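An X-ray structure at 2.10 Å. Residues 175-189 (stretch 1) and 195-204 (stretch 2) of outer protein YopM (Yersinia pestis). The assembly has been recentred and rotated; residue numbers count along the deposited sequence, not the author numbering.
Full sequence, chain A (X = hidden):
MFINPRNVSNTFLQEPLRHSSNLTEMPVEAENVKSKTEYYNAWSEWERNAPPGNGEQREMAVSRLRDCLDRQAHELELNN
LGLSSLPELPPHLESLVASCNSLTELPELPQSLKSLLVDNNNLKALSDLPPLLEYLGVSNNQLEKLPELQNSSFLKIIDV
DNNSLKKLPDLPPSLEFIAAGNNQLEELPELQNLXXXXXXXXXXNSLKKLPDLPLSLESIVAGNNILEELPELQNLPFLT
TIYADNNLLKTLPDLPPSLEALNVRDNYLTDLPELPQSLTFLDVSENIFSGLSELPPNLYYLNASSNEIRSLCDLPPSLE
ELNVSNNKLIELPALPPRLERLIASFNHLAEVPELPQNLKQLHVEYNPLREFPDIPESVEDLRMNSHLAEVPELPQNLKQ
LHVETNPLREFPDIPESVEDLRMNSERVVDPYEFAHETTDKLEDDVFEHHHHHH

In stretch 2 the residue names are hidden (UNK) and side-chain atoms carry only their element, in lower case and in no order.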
ATOM      1  N   LEU A 175      21.879 -18.500  30.054  1.00 27.86           N
ATOM      2  CA  LEU A 175      21.124 -17.905  28.964  1.00 29.09           C
ATOM      3  C   LEU A 175      20.106 -18.853  28.350  1.00 28.82           C
ATOM      4  O   LEU A 175      20.451 -19.919  27.853  1.00 29.36           O
ATOM      5  CB  LEU A 175      22.073 -17.401  27.878  1.00 30.41           C
ATOM      6  CG  LEU A 175      21.380 -16.557  26.806  1.00 30.63           C
ATOM      7  CD1 LEU A 175      20.635 -15.433  27.476  1.00 32.13           C
ATOM      8  CD2 LEU A 175      22.392 -16.007  25.823  1.00 31.81           C
ATOM      9  N   GLU A 176      18.842 -18.457  28.388  1.00 29.00           N
ATOM     10  CA  GLU A 176      17.787 -19.274  27.821  1.00 31.34           C
ATOM     11  C   GLU A 176      17.254 -18.568  26.595  1.00 31.60           C
ATOM     12  O   GLU A 176      16.732 -19.188  25.667  1.00 31.84           O
ATOM     13  CB  GLU A 176      16.638 -19.436  28.808  1.00 31.64           C
ATOM     14  CG  GLU A 176      17.054 -19.764  30.218  1.00 35.93           C
ATOM     15  CD  GLU A 176      15.877 -20.190  31.060  1.00 37.44           C
ATOM     16  OE1 GLU A 176      14.782 -19.622  30.872  1.00 38.70           O
ATOM     17  OE2 GLU A 176      16.047 -21.086  31.913  1.00 42.54           O
ATOM     18  N   PHE A 177      17.394 -17.253  26.599  1.00 31.11           N
ATOM     19  CA  PHE A 177      16.877 -16.463  25.509  1.00 30.76           C
ATOM     20  C   PHE A 177      17.710 -15.235  25.255  1.00 30.11           C
ATOM     21  O   PHE A 177      18.000 -14.459  26.165  1.00 31.11           O
ATOM     22  CB  PHE A 177      15.433 -16.067  25.836  1.00 32.02           C
ATOM     23  CG  PHE A 177      14.826 -15.077  24.881  1.00 34.33           C
ATOM     24  CD1 PHE A 177      15.286 -13.765  24.819  1.00 35.03           C
ATOM     25  CD2 PHE A 177      13.753 -15.446  24.073  1.00 35.45           C
ATOM     26  CE1 PHE A 177      14.690 -12.833  23.975  1.00 35.46           C
ATOM     27  CE2 PHE A 177      13.150 -14.517  23.225  1.00 36.38           C
ATOM     28  CZ  PHE A 177      13.619 -13.209  23.179  1.00 35.81           C
ATOM     29  N   ILE A 178      18.115 -15.069  24.006  1.00 28.35           N
ATOM     30  CA  ILE A 178      18.852 -13.889  23.642  1.00 27.79           C
ATOM     31  C   ILE A 178      18.330 -13.346  22.328  1.00 27.85           C
ATOM     32  O   ILE A 178      18.266 -14.048  21.315  1.00 27.28           O
ATOM     33  CB  ILE A 178      20.364 -14.129  23.525  1.00 27.65           C
ATOM     34  CG1 ILE A 178      21.046 -12.789  23.230  1.00 27.68           C
ATOM     35  CG2 ILE A 178      20.664 -15.164  22.448  1.00 27.92           C
ATOM     36  CD1 ILE A 178      22.540 -12.810  23.336  1.00 30.29           C
ATOM     37  N   ALA A 179      17.902 -12.094  22.379  1.00 26.98           N
ATOM     38  CA  ALA A 179      17.417 -11.399  21.207  1.00 25.40           C
ATOM     39  C   ALA A 179      18.482 -10.340  21.026  1.00 25.73           C
ATOM     40  O   ALA A 179      18.657  -9.474  21.879  1.00 26.34           O
ATOM     41  CB  ALA A 179      16.063 -10.764  21.484  1.00 25.01           C
ATOM     42  N   ALA A 180      19.234 -10.446  19.942  1.00 24.90           N
ATOM     43  CA  ALA A 180      20.289  -9.492  19.646  1.00 24.90           C
ATOM     44  C   ALA A 180      20.093  -9.067  18.204  1.00 24.25           C
ATOM     45  O   ALA A 180      21.028  -8.664  17.517  1.00 24.81           O
ATOM     46  CB  ALA A 180      21.644 -10.139  19.828  1.00 23.82           C
ATOM     47  N   GLY A 181      18.854  -9.181  17.750  1.00 24.85           N
ATOM     48  CA  GLY A 181      18.539  -8.811  16.392  1.00 26.37           C
ATOM     49  C   GLY A 181      18.657  -7.318  16.195  1.00 27.47           C
ATOM     50  O   GLY A 181      18.658  -6.546  17.153  1.00 26.71           O
ATOM     51  N   ASN A 182      18.762  -6.917  14.936  1.00 28.14           N
ATOM     52  CA  ASN A 182      18.867  -5.520  14.573  1.00 29.13           C
ATOM     53  C   ASN A 182      20.001  -4.836  15.305  1.00 29.63           C
ATOM     54  O   ASN A 182      19.817  -3.856  16.030  1.00 28.70           O
ATOM     55  CB  ASN A 182      17.554  -4.793  14.846  1.00 33.60           C
ATOM     56  CG  ASN A 182      17.438  -3.500  14.057  1.00 39.10           C
ATOM     57  OD1 ASN A 182      16.580  -2.661  14.338  1.00 41.33           O
ATOM     58  ND2 ASN A 182      18.299  -3.339  13.054  1.00 39.85           N
ATOM     59  N   ASN A 183      21.184  -5.389  15.124  1.00 28.08           N
ATOM     60  CA  ASN A 183      22.382  -4.834  15.701  1.00 27.96           C
ATOM     61  C   ASN A 183      23.359  -4.835  14.550  1.00 28.60           C
ATOM     62  O   ASN A 183      22.942  -4.849  13.395  1.00 30.32           O
ATOM     63  CB  ASN A 183      22.866  -5.695  16.865  1.00 26.85           C
ATOM     64  CG  ASN A 183      22.255  -5.263  18.180  1.00 26.66           C
ATOM     65  OD1 ASN A 183      22.624  -4.229  18.723  1.00 25.61           O
ATOM     66  ND2 ASN A 183      21.298  -6.032  18.681  1.00 24.83           N
ATOM     67  N   GLN A 184      24.648  -4.825  14.844  1.00 29.38           N
ATOM     68  CA  GLN A 184      25.641  -4.816  13.784  1.00 30.02           C
ATOM     69  C   GLN A 184      26.581  -5.973  14.040  1.00 29.09           C
ATOM     70  O   GLN A 184      27.777  -5.905  13.768  1.00 30.23           O
ATOM     71  CB  GLN A 184      26.377  -3.481  13.798  1.00 32.64           C
ATOM     72  CG  GLN A 184      25.420  -2.304  13.702  1.00 37.40           C
ATOM     73  CD  GLN A 184      26.033  -0.991  14.145  1.00 42.59           C
ATOM     74  OE1 GLN A 184      25.361   0.041  14.172  1.00 46.67           O
ATOM     75  NE2 GLN A 184      27.315  -1.021  14.496  1.00 44.60           N
ATOM     76  N   LEU A 185      26.014  -7.044  14.573  1.00 27.72           N
ATOM     77  CA  LEU A 185      26.786  -8.227  14.878  1.00 27.84           C
ATOM     78  C   LEU A 185      27.279  -8.868  13.597  1.00 28.85           C
ATOM     79  O   LEU A 185      26.511  -9.103  12.665  1.00 27.44           O
ATOM     80  CB  LEU A 185      25.934  -9.226  15.657  1.00 26.46           C
ATOM     81  CG  LEU A 185      25.313  -8.690  16.949  1.00 26.34           C
ATOM     82  CD1 LEU A 185      24.467  -9.779  17.593  1.00 23.35           C
ATOM     83  CD2 LEU A 185      26.414  -8.219  17.897  1.00 26.18           C
ATOM     84  N   GLU A 186      28.574  -9.130  13.548  1.00 30.52           N
ATOM     85  CA  GLU A 186      29.159  -9.771  12.392  1.00 33.90           C
ATOM     86  C   GLU A 186      29.333 -11.229  12.774  1.00 33.02           C
ATOM     87  O   GLU A 186      29.517 -12.094  11.928  1.00 34.76           O
ATOM     88  CB  GLU A 186      30.494  -9.121  12.059  1.00 37.16           C
ATOM     89  CG  GLU A 186      30.340  -7.677  11.633  1.00 43.24           C
ATOM     90  CD  GLU A 186      31.659  -7.023  11.315  1.00 47.15           C
ATOM     91  OE1 GLU A 186      32.362  -7.519  10.408  1.00 49.62           O
ATOM     92  OE2 GLU A 186      31.990  -6.013  11.974  1.00 50.93           O
ATOM     93  N   GLU A 187      29.257 -11.483  14.072  1.00 32.38           N
ATOM     94  CA  GLU A 187      29.377 -12.827  14.605  1.00 34.22           C
ATOM     95  C   GLU A 187      28.593 -12.894  15.895  1.00 32.81           C
ATOM     96  O   GLU A 187      28.352 -11.878  16.540  1.00 33.65           O
ATOM     97  CB  GLU A 187      30.830 -13.175  14.922  1.00 36.77           C
ATOM     98  CG  GLU A 187      31.760 -13.250  13.734  1.00 44.00           C
ATOM     99  CD  GLU A 187      33.188 -13.546  14.160  1.00 48.17           C
ATOM    100  OE1 GLU A 187      33.409 -14.583  14.824  1.00 49.02           O
ATOM    101  OE2 GLU A 187      34.085 -12.740  13.833  1.00 50.70           O
ATOM    102  N   LEU A 188      28.186 -14.098  16.257  1.00 30.16           N
ATOM    103  CA  LEU A 188      27.483 -14.313  17.499  1.00 29.24           C
ATOM    104  C   LEU A 188      28.499 -15.054  18.340  1.00 29.46           C
ATOM    105  O   LEU A 188      29.372 -15.732  17.805  1.00 29.53           O
ATOM    106  CB  LEU A 188      26.254 -15.194  17.291  1.00 28.17           C
ATOM    107  CG  LEU A 188      25.033 -14.559  16.625  1.00 27.56           C
ATOM    108  CD1 LEU A 188      23.931 -15.598  16.496  1.00 25.68           C
ATOM    109  CD2 LEU A 188      24.554 -13.374  17.454  1.00 27.73           C
ATOM    110  N   PRO A 189      28.434 -14.907  19.663  1.00 29.48           N
ATOM    111  CA  PRO A 189      29.417 -15.639  20.458  1.00 30.30           C
ATOM    112  C   PRO A 189      29.083 -17.118  20.333  1.00 31.06           C
ATOM    113  O   PRO A 189      28.041 -17.477  19.784  1.00 30.35           O
ATOM    114  CB  PRO A 189      29.188 -15.099  21.865  1.00 28.58           C
ATOM    115  CG  PRO A 189      27.725 -14.770  21.857  1.00 30.35           C
ATOM    116  CD  PRO A 189      27.549 -14.101  20.519  1.00 28.48           C
ATOM    117  N   UNK A 195      23.629 -24.594  27.552  1.00 34.27           N
ATOM    118  CA  UNK A 195      22.706 -25.678  27.889  1.00 32.11           C
ATOM    119  C   UNK A 195      21.231 -25.323  27.925  1.00 31.85           C
ATOM    120  O   UNK A 195      20.385 -26.187  27.738  1.00 32.30           O
ATOM    121  c   UNK A 195      23.212 -26.134  29.252  1.00 32.33           C
ATOM    122  c   UNK A 195      24.447 -24.226  28.724  1.00 33.89           C
ATOM    123  c   UNK A 195      23.672 -24.847  29.865  1.00 32.83           C
ATOM    124  N   UNK A 196      20.914 -24.056  28.156  1.00 31.89           N
ATOM    125  CA  UNK A 196      19.518 -23.665  28.254  1.00 30.81           C
ATOM    126  C   UNK A 196      19.054 -22.667  27.212  1.00 29.44           C
ATOM    127  O   UNK A 196      17.917 -22.203  27.263  1.00 28.43           O
ATOM    128  c   UNK A 196      20.587 -25.804  32.725  1.00 36.75           C
ATOM    129  c   UNK A 196      19.044 -25.250  30.961  1.00 36.83           C
ATOM    130  c   UNK A 196      19.484 -26.132  31.944  1.00 37.49           C
ATOM    131  c   UNK A 196      21.245 -24.599  32.520  1.00 37.83           C
ATOM    132  c   UNK A 196      19.698 -24.040  30.747  1.00 36.19           C
ATOM    133  c   UNK A 196      20.799 -23.722  31.534  1.00 37.16           C
ATOM    134  c   UNK A 196      19.252 -23.117  29.653  1.00 33.28           C
ATOM    135  N   UNK A 197      19.925 -22.336  26.266  1.00 27.64           N
ATOM    136  CA  UNK A 197      19.550 -21.389  25.230  1.00 26.38           C
ATOM    137  C   UNK A 197      18.503 -22.033  24.334  1.00 26.30           C
ATOM    138  O   UNK A 197      18.787 -22.973  23.592  1.00 25.96           O
ATOM    139  c   UNK A 197      20.769 -20.980  24.408  1.00 26.34           C
ATOM    140  c   UNK A 197      20.492 -19.877  23.384  1.00 24.23           C
ATOM    141  c   UNK A 197      21.778 -19.508  22.679  1.00 26.56           C
ATOM    142  c   UNK A 197      19.897 -18.665  24.085  1.00 25.15           C
ATOM    143  N   UNK A 198      17.283 -21.528  24.402  1.00 26.25           N
ATOM    144  CA  UNK A 198      16.216 -22.092  23.605  1.00 28.02           C
ATOM    145  C   UNK A 198      15.797 -21.166  22.477  1.00 27.25           C
ATOM    146  O   UNK A 198      15.226 -21.604  21.485  1.00 27.82           O
ATOM    147  o   UNK A 198      14.488 -21.141  24.974  1.00 30.17           O
ATOM    148  c   UNK A 198      14.998 -22.375  24.470  1.00 28.84           C
ATOM    149  c   UNK A 198      15.379 -23.269  25.641  1.00 29.72           C
ATOM    150  N   UNK A 199      16.079 -19.881  22.625  1.00 26.51           N
ATOM    151  CA  UNK A 199      15.695 -18.937  21.592  1.00 26.91           C
ATOM    152  C   UNK A 199      16.776 -17.925  21.300  1.00 26.47           C
ATOM    153  O   UNK A 199      17.320 -17.289  22.201  1.00 26.57           O
ATOM    154  c   UNK A 199      14.409 -18.223  21.986  1.00 26.88           C
ATOM    155  N   UNK A 200      17.086 -17.789  20.021  1.00 26.44           N
ATOM    156  CA  UNK A 200      18.083 -16.839  19.584  1.00 25.61           C
ATOM    157  C   UNK A 200      17.474 -15.966  18.512  1.00 26.12           C
ATOM    158  O   UNK A 200      16.957 -16.458  17.510  1.00 26.04           O
ATOM    159  c   UNK A 200      20.261 -16.444  18.413  1.00 24.52           C
ATOM    160  c   UNK A 200      21.108 -19.244  19.319  1.00 29.28           C
ATOM    161  c   UNK A 200      19.306 -17.514  18.942  1.00 27.03           C
ATOM    162  c   UNK A 200      20.008 -18.419  19.949  1.00 27.49           C
ATOM    163  N   UNK A 201      17.515 -14.666  18.742  1.00 26.61           N
ATOM    164  CA  UNK A 201      17.037 -13.714  17.765  1.00 25.79           C
ATOM    165  C   UNK A 201      18.299 -12.949  17.461  1.00 25.52           C
ATOM    166  O   UNK A 201      18.866 -12.291  18.332  1.00 24.77           O
ATOM    167  o   UNK A 201      11.199 -15.646  19.479  1.00 37.02           O
ATOM    168  c   UNK A 201      14.690 -13.530  18.665  1.00 30.03           C
ATOM    169  c   UNK A 201      13.424 -15.048  20.064  1.00 34.03           C
ATOM    170  c   UNK A 201      15.966 -12.800  18.353  1.00 28.14           C
ATOM    171  c   UNK A 201      12.348 -14.946  19.206  1.00 33.97           C
ATOM    172  c   UNK A 201      14.588 -14.341  19.792  1.00 32.93           C
ATOM    173  c   UNK A 201      13.591 -13.441  17.815  1.00 33.28           C
ATOM    174  c   UNK A 201      12.422 -14.146  18.079  1.00 34.51           C
ATOM    175  N   UNK A 202      18.770 -13.086  16.231  1.00 24.46           N
ATOM    176  CA  UNK A 202      19.982 -12.419  15.809  1.00 23.40           C
ATOM    177  C   UNK A 202      19.744 -11.931  14.394  1.00 22.41           C
ATOM    178  O   UNK A 202      20.672 -11.702  13.631  1.00 22.16           O
ATOM    179  c   UNK A 202      21.152 -13.386  15.853  1.00 23.87           C
ATOM    180  N   UNK A 203      18.475 -11.792  14.047  1.00 22.06           N
ATOM    181  CA  UNK A 203      18.107 -11.310  12.732  1.00 23.12           C
ATOM    182  C   UNK A 203      18.601  -9.882  12.604  1.00 23.21           C
ATOM    183  O   UNK A 203      18.945  -9.238  13.598  1.00 23.83           O
ATOM    184  o   UNK A 203      16.009 -10.937  14.849  1.00 25.23           O
ATOM    185  c   UNK A 203      16.594 -11.308  12.581  1.00 22.01           C
ATOM    186  o   UNK A 203      15.314  -9.469  13.373  1.00 25.30           O
ATOM    187  c   UNK A 203      15.917 -10.515  13.676  1.00 24.91           C
ATOM    188  N   UNK A 204      18.632  -9.386  11.376  1.00 22.70           N
ATOM    189  CA  UNK A 204      19.044  -8.020  11.134  1.00 22.46           C
ATOM    190  C   UNK A 204      20.369  -7.665  11.767  1.00 22.58           C
ATOM    191  O   UNK A 204      20.479  -6.732  12.553  1.00 21.93           O
ATOM    192  o   UNK A 204      16.701  -6.597   9.681  1.00 25.22           O
ATOM    193  c   UNK A 204      17.958  -7.082  11.627  1.00 21.82           C
ATOM    194  c   UNK A 204      16.730  -7.156  10.772  1.00 23.32           C
ATOM    195  n   UNK A 204      15.712  -7.870  11.243  1.00 22.32           N
TER
HETATM  196  O   HOH W   1      22.322 -21.601  28.124  1.00 25.26           O

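Position 195 has three side-chain carbons that close a ring onto the backbone N. This is Pro195, and it makes no contact with stretch 1.

Position 196 carries one carbon and then a ring of six carbons with no oxygen. This is Phe196. Its CB lies 4.0 Å from Glu176 CG, but the ring leads away. Water 1 joins the backbones here, donating to Leu175 O (2.5 Å) and accepting from Phe196 N (2.8 Å).

Position 197 has four carbons, forked at the second. That pattern is leucine, Leu197. Its CD1 packs 3.7 Å from Leu175 CG and 3.9 Å from Ile178 CG2.

At position 198 one carbon carries an oxygen and a carbon. A beta-branched hydroxyl side chain means Thr198. Its backbone N donates to Glu176 O at 2.7 Å.

Position 199 has a single side-chain carbon, 3.5 Å from Phe177 CD2. It is Ala199, and the small side chain lies beside the Phe177 ring.

Position 200 has four carbons, forked at the first, with one arm two carbons long. This is isoleucine, Ile200. Its CG1 is 4.2 Å from Ile178 CG2, and its CG2 is 4.2 Å from Leu188 CD1.

Position 201 has one carbon and a six-carbon ring bearing an oxygen, so it is Tyr201. Its CE1 comes within 3.2 Å of Phe177 CE2. The two rings are oblique, with planes at 37°. Tyr201 CB also meets Ala179 CB at 3.7 Å.

Position 202 again has one carbon, 3.6 Å from Leu188 CD1. It is Ala202.

Position 203 has two carbons, the second carrying two oxygens. This carboxylate is Asp203. An ideal CB on Gly181 would fall 2.3 Å from Asp203 OD1, a clash that glycine avoids.

Position 204 has two carbons, the second carrying one oxygen and one nitrogen. This is Asn204. Its ND2 donates to Asp203 OD2 at 2.7 Å, and its CB is 4.0 Å from Asn182 CB.

The contact is a short parallel sheet. Phe177, Ile178 and Ala179 pair with Ala199, Ile200 and Tyr201, and the strand axes differ by 8°. Ala199 N donates to Glu176 O (3.2 Å), Ile178 N to Ala199 O (3.0 Å), and Tyr201 N to Ile178 O (2.8 Å). Ala180 N to Tyr201 O is very short at 2.5 Å. Side chains alternate between faces. Phe177, Ala179, Ala199 and Tyr201 share one face; Ile178 and Ile200 lie on the other. Backbone bonds thus set the register, and apolar packing covers both faces.

Stretch 2, residues 195-204: PFLTAIYADN
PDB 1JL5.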